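Long-range contact in coiled-coil quantitatively-enriched protein 1 (Schizosaccharomyces pombe, PDB 7CUJ), which links telomeres to the meiotic centrosome, and is required for telomere clustering in meiotic prophase, telomere length regulation and chromosome segregation: residues Met26-Ile37 with Lys52-Ile63. Numbering follows the deposited sequence.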
loop_
_atom_site.group_PDB
_atom_site.type_symbol
_atom_site.label_atom_id
_atom_site.label_comp_id
_atom_site.label_asym_id
_atom_site.label_seq_id
_atom_site.Cartn_x
_atom_site.Cartn_y
_atom_site.Cartn_z
ATOM N N MET A 26 10.103 -6.106 11.912
ATOM C CA MET A 26 10.359 -6.551 10.553
ATOM C C MET A 26 9.045 -6.947 9.884
ATOM O O MET A 26 8.841 -6.659 8.710
ATOM C CB MET A 26 11.331 -7.737 10.530
ATOM C CG MET A 26 12.783 -7.343 10.734
ATOM S SD MET A 26 13.335 -6.004 9.638
ATOM C CE MET A 26 13.099 -6.771 8.034
ATOM N N HIS A 27 8.164 -7.600 10.653
ATOM C CA HIS A 27 6.862 -8.029 10.172
ATOM C C HIS A 27 6.001 -6.809 9.847
ATOM O O HIS A 27 5.371 -6.765 8.795
ATOM C CB HIS A 27 6.217 -9.008 11.166
ATOM C CG HIS A 27 4.770 -9.274 10.914
ATOM N ND1 HIS A 27 4.328 -10.419 10.274
ATOM C CD2 HIS A 27 3.663 -8.559 11.217
ATOM C CE1 HIS A 27 3.013 -10.396 10.192
ATOM N NE2 HIS A 27 2.581 -9.265 10.763
ATOM N N ARG A 28 6.003 -5.819 10.749
ATOM C CA ARG A 28 5.243 -4.589 10.588
ATOM C C ARG A 28 5.742 -3.829 9.361
ATOM O O ARG A 28 4.941 -3.286 8.598
ATOM C CB ARG A 28 5.347 -3.727 11.852
ATOM C CG ARG A 28 4.535 -2.435 11.832
ATOM C CD ARG A 28 3.023 -2.600 11.907
ATOM N NE ARG A 28 2.551 -3.264 13.120
ATOM C CZ ARG A 28 2.162 -2.650 14.236
ATOM N NH1 ARG A 28 1.755 -3.366 15.271
ATOM N NH2 ARG A 28 2.181 -1.330 14.320
ATOM N N LEU A 29 7.068 -3.809 9.184
ATOM C CA LEU A 29 7.721 -3.058 8.122
ATOM C C LEU A 29 7.316 -3.606 6.755
ATOM O O LEU A 29 6.939 -2.841 5.870
ATOM C CB LEU A 29 9.239 -3.128 8.325
ATOM C CG LEU A 29 10.080 -2.443 7.249
ATOM C CD1 LEU A 29 9.825 -0.941 7.231
ATOM C CD2 LEU A 29 11.557 -2.744 7.443
ATOM N N VAL A 30 7.397 -4.934 6.597
ATOM C CA VAL A 30 7.077 -5.597 5.343
ATOM C C VAL A 30 5.595 -5.400 5.025
ATOM O O VAL A 30 5.236 -5.193 3.871
ATOM C CB VAL A 30 7.474 -7.086 5.377
ATOM C CG1 VAL A 30 6.847 -7.875 4.238
ATOM C CG2 VAL A 30 8.986 -7.263 5.380
ATOM N N GLN A 31 4.758 -5.466 6.066
ATOM C CA GLN A 31 3.317 -5.306 5.966
ATOM C C GLN A 31 2.986 -3.899 5.463
ATOM O O GLN A 31 2.162 -3.742 4.566
ATOM C CB GLN A 31 2.700 -5.607 7.335
ATOM C CG GLN A 31 1.185 -5.478 7.399
ATOM C CD GLN A 31 0.700 -5.446 8.830
ATOM O OE1 GLN A 31 1.014 -4.533 9.594
ATOM N NE2 GLN A 31 -0.082 -6.446 9.206
ATOM N N TYR A 32 3.654 -2.888 6.037
ATOM C CA TYR A 32 3.453 -1.488 5.696
ATOM C C TYR A 32 3.899 -1.226 4.258
ATOM O O TYR A 32 3.365 -0.339 3.597
ATOM C CB TYR A 32 4.206 -0.590 6.685
ATOM C CG TYR A 32 3.925 0.886 6.541
ATOM C CD1 TYR A 32 2.855 1.473 7.198
ATOM C CD2 TYR A 32 4.719 1.694 5.738
ATOM C CE1 TYR A 32 2.578 2.823 7.063
ATOM C CE2 TYR A 32 4.456 3.047 5.593
ATOM C CZ TYR A 32 3.378 3.612 6.256
ATOM O OH TYR A 32 3.099 4.938 6.127
ATOM N N PHE A 33 4.887 -2.000 3.791
ATOM C CA PHE A 33 5.460 -1.862 2.461
ATOM C C PHE A 33 4.937 -2.955 1.525
ATOM O O PHE A 33 5.511 -3.177 0.461
ATOM C CB PHE A 33 6.989 -1.951 2.544
ATOM C CG PHE A 33 7.694 -0.645 2.813
ATOM C CD1 PHE A 33 7.877 -0.194 4.112
ATOM C CD2 PHE A 33 8.166 0.136 1.768
ATOM C CE1 PHE A 33 8.515 1.013 4.361
ATOM C CE2 PHE A 33 8.810 1.338 2.020
ATOM C CZ PHE A 33 8.981 1.777 3.315
ATOM N N ALA A 34 3.848 -3.634 1.910
ATOM C CA ALA A 34 3.430 -4.845 1.214
ATOM C C ALA A 34 3.218 -4.582 -0.278
ATOM O O ALA A 34 3.789 -5.287 -1.105
ATOM C CB ALA A 34 2.216 -5.461 1.868
ATOM N N PHE A 35 2.423 -3.551 -0.601
ATOM C CA PHE A 35 2.114 -3.185 -1.976
ATOM C C PHE A 35 3.398 -2.879 -2.741
ATOM O O PHE A 35 3.619 -3.413 -3.824
ATOM C CB PHE A 35 1.180 -1.972 -2.033
ATOM C CG PHE A 35 0.782 -1.568 -3.431
ATOM C CD1 PHE A 35 1.621 -0.792 -4.218
ATOM C CD2 PHE A 35 -0.421 -1.991 -3.977
ATOM C CE1 PHE A 35 1.265 -0.440 -5.512
ATOM C CE2 PHE A 35 -0.782 -1.634 -5.271
ATOM C CZ PHE A 35 0.059 -0.855 -6.036
ATOM N N CYS A 36 4.220 -2.005 -2.152
ATOM C CA CYS A 36 5.453 -1.500 -2.733
ATOM C C CYS A 36 6.436 -2.636 -3.022
ATOM O O CYS A 36 7.085 -2.639 -4.065
ATOM C CB CYS A 36 6.092 -0.495 -1.782
ATOM S SG CYS A 36 7.436 0.455 -2.533
ATOM N N ILE A 37 6.546 -3.589 -2.088
ATOM C CA ILE A 37 7.460 -4.712 -2.230
ATOM C C ILE A 37 6.972 -5.608 -3.365
ATOM O O ILE A 37 7.758 -5.991 -4.234
ATOM C CB ILE A 37 7.622 -5.477 -0.897
ATOM C CG1 ILE A 37 8.511 -4.711 0.089
ATOM C CG2 ILE A 37 8.140 -6.887 -1.133
ATOM C CD1 ILE A 37 8.434 -5.209 1.516
ATOM N N LYS A 52 11.336 4.583 -2.563
ATOM C CA LYS A 52 10.608 4.093 -1.404
ATOM C C LYS A 52 11.200 2.774 -0.912
ATOM O O LYS A 52 11.160 2.489 0.281
ATOM C CB LYS A 52 9.114 3.975 -1.723
ATOM C CG LYS A 52 8.323 5.254 -1.492
ATOM C CD LYS A 52 7.118 5.405 -2.389
ATOM C CE LYS A 52 6.385 6.707 -2.145
ATOM N NZ LYS A 52 5.215 6.849 -3.042
ATOM N N ILE A 53 11.744 1.978 -1.838
ATOM C CA ILE A 53 12.369 0.718 -1.474
ATOM C C ILE A 53 13.664 0.991 -0.709
ATOM O O ILE A 53 14.027 0.218 0.173
ATOM C CB ILE A 53 12.573 -0.198 -2.701
ATOM C CG1 ILE A 53 11.245 -0.756 -3.224
ATOM C CG2 ILE A 53 13.570 -1.313 -2.404
ATOM C CD1 ILE A 53 10.525 -1.669 -2.257
ATOM N N ARG A 54 14.339 2.102 -1.032
ATOM C CA ARG A 54 15.551 2.480 -0.319
ATOM C C ARG A 54 15.220 2.804 1.138
ATOM O O ARG A 54 16.021 2.523 2.023
ATOM C CB ARG A 54 16.306 3.607 -1.033
ATOM C CG ARG A 54 17.105 3.133 -2.239
ATOM C CD ARG A 54 18.135 4.125 -2.749
ATOM N NE ARG A 54 17.567 5.436 -3.039
ATOM C CZ ARG A 54 16.938 5.764 -4.165
ATOM N NH1 ARG A 54 16.783 4.873 -5.131
ATOM N NH2 ARG A 54 16.461 6.987 -4.320
ATOM N N LEU A 55 14.032 3.372 1.374
ATOM C CA LEU A 55 13.585 3.671 2.726
ATOM C C LEU A 55 13.270 2.374 3.472
ATOM O O LEU A 55 13.540 2.268 4.667
ATOM C CB LEU A 55 12.375 4.610 2.676
ATOM C CG LEU A 55 11.767 4.979 4.029
ATOM C CD1 LEU A 55 12.737 5.793 4.880
ATOM C CD2 LEU A 55 10.443 5.714 3.852
ATOM N N PHE A 56 12.705 1.395 2.750
ATOM C CA PHE A 56 12.447 0.075 3.304
ATOM C C PHE A 56 13.760 -0.555 3.761
ATOM O O PHE A 56 13.852 -1.074 4.871
ATOM C CB PHE A 56 11.764 -0.847 2.288
ATOM C CG PHE A 56 11.711 -2.286 2.735
ATOM C CD1 PHE A 56 10.776 -2.703 3.674
ATOM C CD2 PHE A 56 12.623 -3.217 2.256
ATOM C CE1 PHE A 56 10.743 -4.020 4.106
ATOM C CE2 PHE A 56 12.589 -4.533 2.692
ATOM C CZ PHE A 56 11.650 -4.933 3.617
ATOM N N ILE A 57 14.769 -0.499 2.887
ATOM C CA ILE A 57 16.068 -1.086 3.160
ATOM C C ILE A 57 16.705 -0.401 4.368
ATOM O O ILE A 57 17.256 -1.080 5.233
ATOM C CB ILE A 57 16.958 -1.067 1.898
ATOM C CG1 ILE A 57 16.463 -2.094 0.872
ATOM C CG2 ILE A 57 18.426 -1.281 2.255
ATOM C CD1 ILE A 57 16.972 -1.860 -0.534
ATOM N N GLN A 58 16.603 0.936 4.428
ATOM C CA GLN A 58 17.194 1.712 5.508
ATOM C C GLN A 58 16.567 1.307 6.840
ATOM O O GLN A 58 17.280 1.057 7.811
ATOM C CB GLN A 58 17.056 3.216 5.255
ATOM C CG GLN A 58 17.805 4.079 6.266
ATOM C CD GLN A 58 19.285 3.777 6.297
ATOM O OE1 GLN A 58 20.000 3.974 5.314
ATOM N NE2 GLN A 58 19.759 3.287 7.435
ATOM N N SER A 59 15.231 1.225 6.861
ATOM C CA SER A 59 14.465 0.847 8.041
ATOM C C SER A 59 14.857 -0.547 8.526
ATOM O O SER A 59 14.909 -0.783 9.730
ATOM C CB SER A 59 12.988 0.906 7.759
ATOM O OG SER A 59 12.618 2.180 7.267
ATOM N N ALA A 60 15.103 -1.461 7.578
ATOM C CA ALA A 60 15.465 -2.833 7.889
ATOM C C ALA A 60 16.863 -2.865 8.514
ATOM O O ALA A 60 17.091 -3.578 9.495
ATOM C CB ALA A 60 15.366 -3.683 6.645
ATOM N N HIS A 61 17.776 -2.064 7.947
ATOM C CA HIS A 61 19.098 -1.856 8.521
ATOM C C HIS A 61 18.980 -1.360 9.959
ATOM O O HIS A 61 19.682 -1.859 10.837
ATOM C CB HIS A 61 19.922 -0.872 7.678
ATOM C CG HIS A 61 20.614 -1.506 6.521
ATOM N ND1 HIS A 61 21.424 -2.615 6.664
ATOM C CD2 HIS A 61 20.635 -1.187 5.210
ATOM C CE1 HIS A 61 21.905 -2.957 5.487
ATOM N NE2 HIS A 61 21.439 -2.095 4.578
ATOM N N ASN A 62 18.087 -0.385 10.184
ATOM C CA ASN A 62 17.954 0.264 11.480
ATOM C C ASN A 62 17.487 -0.739 12.533
ATOM O O ASN A 62 18.048 -0.786 13.626
ATOM C CB ASN A 62 17.042 1.494 11.431
ATOM C CG ASN A 62 17.599 2.624 10.591
ATOM O OD1 ASN A 62 18.787 2.644 10.268
ATOM N ND2 ASN A 62 16.743 3.565 10.224
ATOM N N ILE A 63 16.462 -1.531 12.185
ATOM C CA ILE A 63 15.915 -2.551 13.068
ATOM C C ILE A 63 17.018 -3.541 13.441
ATOM O O ILE A 63 17.084 -3.999 14.580
ATOM C CB ILE A 63 14.688 -3.236 12.425
ATOM C CG1 ILE A 63 13.506 -2.266 12.307
ATOM C CG2 ILE A 63 14.298 -4.503 13.175
ATOM C CD1 ILE A 63 12.498 -2.631 11.234
#
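M26 meets I63 and A60 through the end of its side chain. The M26 side chain bends at chi2 (-51°), and M26 SD lies 3.8 Å from I63 CD1. A second bend, at chi3, brings CE to the A60 methyl. One turn on, L29 is a knob in the hole formed by F56, S59, A60 and I63. Its CD1 packs on S59 CB, and L29 CG lies 3.6 Å from F56 CE1. The hydroxyl of S59 donates to L55 O within its own helix. V30 CG2 sits at the edge of the F56 ring.

Segments 26-32 and 52-63 run antiparallel at 174°; their axes come within 10.6 Å. Helix 20-32 breaks at F33, which leaves helical geometry and occupies the N-cap position of helix 34-41, and the chain returns in helix 47-65. The helices lie beside the parallel six-stranded sheet domain, and V240 of helix 232-243 also touches M26 and F56.

F33 sets out toward helix 47-65, and its ring meets F56. F56 CB makes a CH-pi contact over one face of F33, 3.8 Å from the centroid of the F33 ring. The edge of the F56 ring also faces the F33 ring, an edge-to-face pair with planes at 62°. L55 CD2 approaches the F33 edge. An aromatic side chain from another protein's chain also packs edge-to-face with F33. C36 SG touches both K52 CB and I53 CD1. I37 CD1 covers a face of F56, 4.0 Å from the centroid of the F56 ring.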